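Local coordinates for protein serine protease MT3772 (Mycobacterium tuberculosis, PDB 3K6Y) that is a membrane-bound serine protease of the chymotrypsin-like fold that probably helps the bacterium to resist oxidative and acid stress, at residues A[45-58]-A[75-87]. Sequence-based numbering, arbitrary orientation.
Sequences VKIRSLAPRCQKVL and HVVAGSNNVTVYA
The Tyr86 ring meets strand 45-51 by its edge: CE1 lies 3.7 Å from Arg48 CB, and Lys46 O sits in the ring plane. Over one face stands Lys46 NZ, 5.3 Å from the ring centroid, at most a weak cation-pi attraction beside its bonds to Glu59 and Gly139 O. Tyr86 CG stands beside the backbone N (chi1 -63°), which lays the ring back along the strand towards Arg48. The Arg48 guanidinium is almost perpendicular to the ring (87° between planes); Val57 CG1 covers one of its faces, and Glu59 forms a salt bridge with NH1. Over one face of the Arg53 guanidinium lies Gly79 CA, 3.5 Å from NH1, while an in-plane water links NH1 to Ser80 O; NH1 also donates to Gly233 O, and NH2 pairs with Asp163 of the second subunit.

The strands pair antiparallel through Lys46-Tyr86 and Arg48-Thr84. A classic bulge follows, where Asn81 and Asn82 both face Leu50. On the buried face Ile47 CG2 packs against Val83 CG1 at 3.7 Å. A water donates to Leu58 O and Val76 O and accepts from Ser49 OG, tying the hairpin to the segment after His75, the predicted triad histidine.

Strands 44-51 and 82-87 thus close the six-stranded N-terminal barrel of this trypsin-like domain; Leu108 of strand 105-109 packs inside against Ile47, Val83 and Val85, and strand 90-100 flanks 82-87.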
loop_
_atom_site.group_PDB
_atom_site.type_symbol
_atom_site.label_atom_id
_atom_site.label_comp_id
_atom_site.label_asym_id
_atom_site.label_seq_id
_atom_site.Cartn_x
_atom_site.Cartn_y
_atom_site.Cartn_z
ATOM N N VAL A 45 -17.550 -16.816 0.819
ATOM C CA VAL A 45 -17.196 -16.712 -0.582
ATOM C C VAL A 45 -15.708 -16.955 -0.797
ATOM O O VAL A 45 -14.901 -16.759 0.110
ATOM C CB VAL A 45 -17.620 -15.329 -1.162
ATOM C CG1 VAL A 45 -19.123 -15.147 -1.074
ATOM C CG2 VAL A 45 -16.907 -14.160 -0.444
ATOM N N LYS A 46 -15.353 -17.359 -2.012
ATOM C CA LYS A 46 -13.950 -17.542 -2.361
ATOM C C LYS A 46 -13.459 -16.252 -3.005
ATOM O O LYS A 46 -14.185 -15.625 -3.770
ATOM C CB LYS A 46 -13.827 -18.727 -3.319
ATOM C CG LYS A 46 -12.373 -19.030 -3.696
ATOM C CD LYS A 46 -12.209 -20.058 -4.807
ATOM C CE LYS A 46 -10.888 -19.798 -5.498
ATOM N NZ LYS A 46 -10.703 -20.628 -6.721
ATOM N N ILE A 47 -12.231 -15.860 -2.664
ATOM C CA ILE A 47 -11.636 -14.658 -3.252
ATOM C C ILE A 47 -10.410 -15.070 -4.055
ATOM O O ILE A 47 -9.585 -15.821 -3.588
ATOM C CB ILE A 47 -11.271 -13.649 -2.167
ATOM C CG1 ILE A 47 -12.563 -13.394 -1.349
ATOM C CG2 ILE A 47 -10.754 -12.356 -2.799
ATOM C CD1 ILE A 47 -12.557 -12.335 -0.328
ATOM N N ARG A 48 -10.338 -14.593 -5.279
ATOM C CA ARG A 48 -9.157 -14.816 -6.116
ATOM C C ARG A 48 -8.649 -13.465 -6.579
ATOM O O ARG A 48 -9.382 -12.691 -7.198
ATOM C CB ARG A 48 -9.521 -15.664 -7.334
ATOM C CG ARG A 48 -8.361 -16.045 -8.203
ATOM C CD ARG A 48 -8.836 -17.091 -9.214
ATOM N NE ARG A 48 -7.874 -17.243 -10.303
ATOM C CZ ARG A 48 -7.148 -18.330 -10.519
ATOM N NH1 ARG A 48 -7.286 -19.397 -9.735
ATOM N NH2 ARG A 48 -6.297 -18.349 -11.535
ATOM N N SER A 49 -7.379 -13.197 -6.305
ATOM C CA SER A 49 -6.779 -11.887 -6.594
ATOM C C SER A 49 -5.568 -12.074 -7.487
ATOM O O SER A 49 -4.624 -12.798 -7.135
ATOM C CB SER A 49 -6.391 -11.183 -5.305
ATOM O OG SER A 49 -7.532 -11.083 -4.432
ATOM N N LEU A 50 -5.586 -11.442 -8.649
ATOM C CA LEU A 50 -4.439 -11.481 -9.567
ATOM C C LEU A 50 -3.450 -10.461 -9.062
ATOM O O LEU A 50 -3.797 -9.290 -8.864
ATOM C CB LEU A 50 -4.872 -11.127 -10.990
ATOM C CG LEU A 50 -6.029 -11.964 -11.533
ATOM C CD1 LEU A 50 -6.326 -11.545 -12.954
ATOM C CD2 LEU A 50 -5.733 -13.464 -11.444
ATOM N N ALA A 51 -2.210 -10.894 -8.860
ATOM C CA ALA A 51 -1.187 -10.022 -8.304
ATOM C C ALA A 51 0.097 -10.121 -9.134
ATOM O O ALA A 51 1.130 -10.605 -8.650
ATOM C CB ALA A 51 -0.933 -10.345 -6.837
ATOM N N PRO A 52 0.038 -9.619 -10.370
ATOM C CA PRO A 52 1.259 -9.652 -11.199
ATOM C C PRO A 52 2.442 -8.902 -10.566
ATOM O O PRO A 52 3.585 -9.295 -10.802
ATOM C CB PRO A 52 0.808 -9.009 -12.524
ATOM C CG PRO A 52 -0.454 -8.229 -12.194
ATOM C CD PRO A 52 -1.110 -9.059 -11.106
ATOM N N ARG A 53 2.205 -7.875 -9.748
ATOM C CA ARG A 53 3.315 -7.183 -9.108
ATOM C C ARG A 53 4.073 -8.142 -8.190
ATOM O O ARG A 53 5.270 -7.971 -7.931
ATOM C CB ARG A 53 2.791 -6.007 -8.293
ATOM C CG ARG A 53 2.786 -4.667 -8.966
ATOM C CD ARG A 53 2.751 -3.557 -7.909
ATOM N NE ARG A 53 1.442 -3.442 -7.260
ATOM C CZ ARG A 53 1.257 -3.238 -5.955
ATOM N NH1 ARG A 53 0.027 -3.111 -5.493
ATOM N NH2 ARG A 53 2.280 -3.173 -5.103
ATOM N N CYS A 54 3.362 -9.156 -7.691
ATOM C CA CYS A 54 3.900 -10.086 -6.728
ATOM C C CYS A 54 4.241 -11.416 -7.390
ATOM O O CYS A 54 4.656 -12.346 -6.712
ATOM C CB CYS A 54 2.855 -10.349 -5.618
ATOM S SG CYS A 54 2.058 -8.867 -4.968
ATOM N N GLN A 55 4.010 -11.501 -8.696
ATOM C CA GLN A 55 4.180 -12.751 -9.474
ATOM C C GLN A 55 3.390 -13.904 -8.859
ATOM O O GLN A 55 3.871 -15.028 -8.751
ATOM C CB GLN A 55 5.670 -13.096 -9.648
ATOM C CG GLN A 55 6.444 -11.983 -10.348
ATOM C CD GLN A 55 7.931 -12.198 -10.441
ATOM O OE1 GLN A 55 8.509 -12.966 -9.682
ATOM N NE2 GLN A 55 8.555 -11.461 -11.345
ATOM N N LYS A 56 2.152 -13.614 -8.459
ATOM C CA LYS A 56 1.299 -14.583 -7.761
ATOM C C LYS A 56 -0.161 -14.378 -8.138
ATOM O O LYS A 56 -0.571 -13.283 -8.529
ATOM C CB LYS A 56 1.346 -14.378 -6.231
ATOM C CG LYS A 56 2.583 -14.771 -5.469
ATOM C CD LYS A 56 2.384 -14.312 -3.998
ATOM C CE LYS A 56 3.572 -14.710 -3.134
ATOM N NZ LYS A 56 3.311 -14.468 -1.684
ATOM N N VAL A 57 -0.930 -15.445 -7.995
ATOM C CA VAL A 57 -2.376 -15.375 -7.821
ATOM C C VAL A 57 -2.635 -15.735 -6.362
ATOM O O VAL A 57 -2.169 -16.767 -5.884
ATOM C CB VAL A 57 -3.107 -16.364 -8.750
ATOM C CG1 VAL A 57 -4.619 -16.374 -8.466
ATOM C CG2 VAL A 57 -2.855 -15.998 -10.209
ATOM N N LEU A 58 -3.365 -14.866 -5.651
ATOM C CA LEU A 58 -3.712 -15.066 -4.243
ATOM C C LEU A 58 -5.115 -15.618 -4.152
ATOM O O LEU A 58 -6.005 -15.141 -4.843
ATOM C CB LEU A 58 -3.701 -13.720 -3.514
ATOM C CG LEU A 58 -2.321 -13.187 -3.159
ATOM C CD1 LEU A 58 -2.423 -11.707 -2.775
ATOM C CD2 LEU A 58 -1.785 -13.994 -1.997
ATOM N N HIS A 75 -4.358 -9.138 3.681
ATOM C CA HIS A 75 -3.320 -9.921 3.008
ATOM C C HIS A 75 -3.874 -10.853 1.941
ATOM O O HIS A 75 -3.119 -11.378 1.135
ATOM C CB HIS A 75 -2.442 -10.683 4.006
ATOM C CG HIS A 75 -3.110 -11.868 4.648
ATOM N ND1 HIS A 75 -3.577 -11.854 5.951
ATOM C CD2 HIS A 75 -3.328 -13.128 4.189
ATOM C CE1 HIS A 75 -4.048 -13.054 6.260
ATOM N NE2 HIS A 75 -3.920 -13.840 5.206
ATOM N N VAL A 76 -5.191 -11.038 1.890
ATOM C CA VAL A 76 -5.783 -11.827 0.812
ATOM C C VAL A 76 -5.790 -11.057 -0.516
ATOM O O VAL A 76 -5.826 -11.678 -1.574
ATOM C CB VAL A 76 -7.185 -12.310 1.239
ATOM C CG1 VAL A 76 -8.010 -12.884 0.106
ATOM C CG2 VAL A 76 -7.036 -13.323 2.337
ATOM N N VAL A 77 -5.722 -9.718 -0.455
ATOM C CA VAL A 77 -5.730 -8.900 -1.658
ATOM C C VAL A 77 -4.482 -8.026 -1.805
ATOM O O VAL A 77 -4.358 -7.312 -2.799
ATOM C CB VAL A 77 -7.026 -7.999 -1.733
ATOM C CG1 VAL A 77 -8.277 -8.866 -1.752
ATOM C CG2 VAL A 77 -7.084 -6.985 -0.582
ATOM N N ALA A 78 -3.558 -8.104 -0.847
ATOM C CA ALA A 78 -2.379 -7.228 -0.840
ATOM C C ALA A 78 -1.561 -7.365 -2.112
ATOM O O ALA A 78 -1.211 -8.467 -2.506
ATOM C CB ALA A 78 -1.515 -7.548 0.352
ATOM N N GLY A 79 -1.268 -6.236 -2.749
ATOM C CA GLY A 79 -0.443 -6.220 -3.945
ATOM C C GLY A 79 -1.166 -6.560 -5.225
ATOM O O GLY A 79 -0.562 -6.519 -6.284
ATOM N N SER A 80 -2.453 -6.898 -5.140
ATOM C CA SER A 80 -3.189 -7.331 -6.307
ATOM C C SER A 80 -3.685 -6.173 -7.143
ATOM O O SER A 80 -3.771 -5.035 -6.672
ATOM C CB SER A 80 -4.398 -8.162 -5.889
ATOM O OG SER A 80 -5.399 -7.394 -5.237
ATOM N N ASN A 81 -4.082 -6.472 -8.375
ATOM C CA ASN A 81 -4.737 -5.458 -9.202
ATOM C C ASN A 81 -6.071 -5.900 -9.783
ATOM O O ASN A 81 -6.676 -5.154 -10.552
ATOM C CB ASN A 81 -3.817 -4.893 -10.290
ATOM C CG ASN A 81 -3.534 -5.882 -11.376
ATOM O OD1 ASN A 81 -3.919 -7.053 -11.308
ATOM N ND2 ASN A 81 -2.849 -5.410 -12.420
ATOM N N ASN A 82 -6.553 -7.073 -9.372
ATOM C CA ASN A 82 -7.857 -7.545 -9.796
ATOM C C ASN A 82 -8.358 -8.520 -8.750
ATOM O O ASN A 82 -7.616 -9.430 -8.372
ATOM C CB ASN A 82 -7.773 -8.231 -11.169
ATOM C CG ASN A 82 -9.123 -8.634 -11.682
ATOM O OD1 ASN A 82 -9.527 -9.787 -11.529
ATOM N ND2 ASN A 82 -9.854 -7.682 -12.239
ATOM N N VAL A 83 -9.598 -8.344 -8.282
ATOM C CA VAL A 83 -10.151 -9.208 -7.241
ATOM C C VAL A 83 -11.495 -9.725 -7.722
ATOM O O VAL A 83 -12.335 -8.940 -8.157
ATOM C CB VAL A 83 -10.318 -8.441 -5.920
ATOM C CG1 VAL A 83 -10.950 -9.330 -4.837
ATOM C CG2 VAL A 83 -8.991 -7.867 -5.427
ATOM N N THR A 84 -11.673 -11.041 -7.680
ATOM C CA THR A 84 -12.941 -11.665 -8.044
ATOM C C THR A 84 -13.473 -12.421 -6.832
ATOM O O THR A 84 -12.718 -13.084 -6.116
ATOM C CB THR A 84 -12.754 -12.641 -9.220
ATOM O OG1 THR A 84 -12.180 -11.918 -10.321
ATOM C CG2 THR A 84 -14.086 -13.225 -9.677
ATOM N N VAL A 85 -14.781 -12.307 -6.612
ATOM C CA VAL A 85 -15.465 -13.037 -5.562
ATOM C C VAL A 85 -16.304 -14.146 -6.220
ATOM O O VAL A 85 -17.003 -13.891 -7.194
ATOM C CB VAL A 85 -16.376 -12.055 -4.775
ATOM C CG1 VAL A 85 -17.400 -12.795 -3.928
ATOM C CG2 VAL A 85 -15.501 -11.103 -3.942
ATOM N N TYR A 86 -16.223 -15.358 -5.680
ATOM C CA TYR A 86 -17.027 -16.465 -6.220
ATOM C C TYR A 86 -18.064 -16.869 -5.201
ATOM O O TYR A 86 -17.727 -17.159 -4.053
ATOM C CB TYR A 86 -16.160 -17.674 -6.547
ATOM C CG TYR A 86 -15.159 -17.370 -7.613
ATOM C CD1 TYR A 86 -13.950 -16.762 -7.282
ATOM C CD2 TYR A 86 -15.412 -17.668 -8.949
ATOM C CE1 TYR A 86 -13.012 -16.455 -8.233
ATOM C CE2 TYR A 86 -14.443 -17.363 -9.931
ATOM C CZ TYR A 86 -13.257 -16.747 -9.546
ATOM O OH TYR A 86 -12.277 -16.432 -10.470
ATOM N N ALA A 87 -19.326 -16.867 -5.631
ATOM C CA ALA A 87 -20.420 -17.345 -4.788
ATOM C C ALA A 87 -21.284 -18.242 -5.653
ATOM O O ALA A 87 -21.603 -17.882 -6.779
ATOM C CB ALA A 87 -21.239 -16.175 -4.259
HETATM O O HOH W 1 -9.373 -12.114 -9.955
HETATM O O HOH W 2 -9.582 -14.552 -11.220
HETATM O O HOH W 3 -7.529 -13.216 -3.145
HETATM O O HOH W 4 -0.416 -6.745 -8.961
HETATM O O HOH W 5 -2.237 -2.811 -7.302
#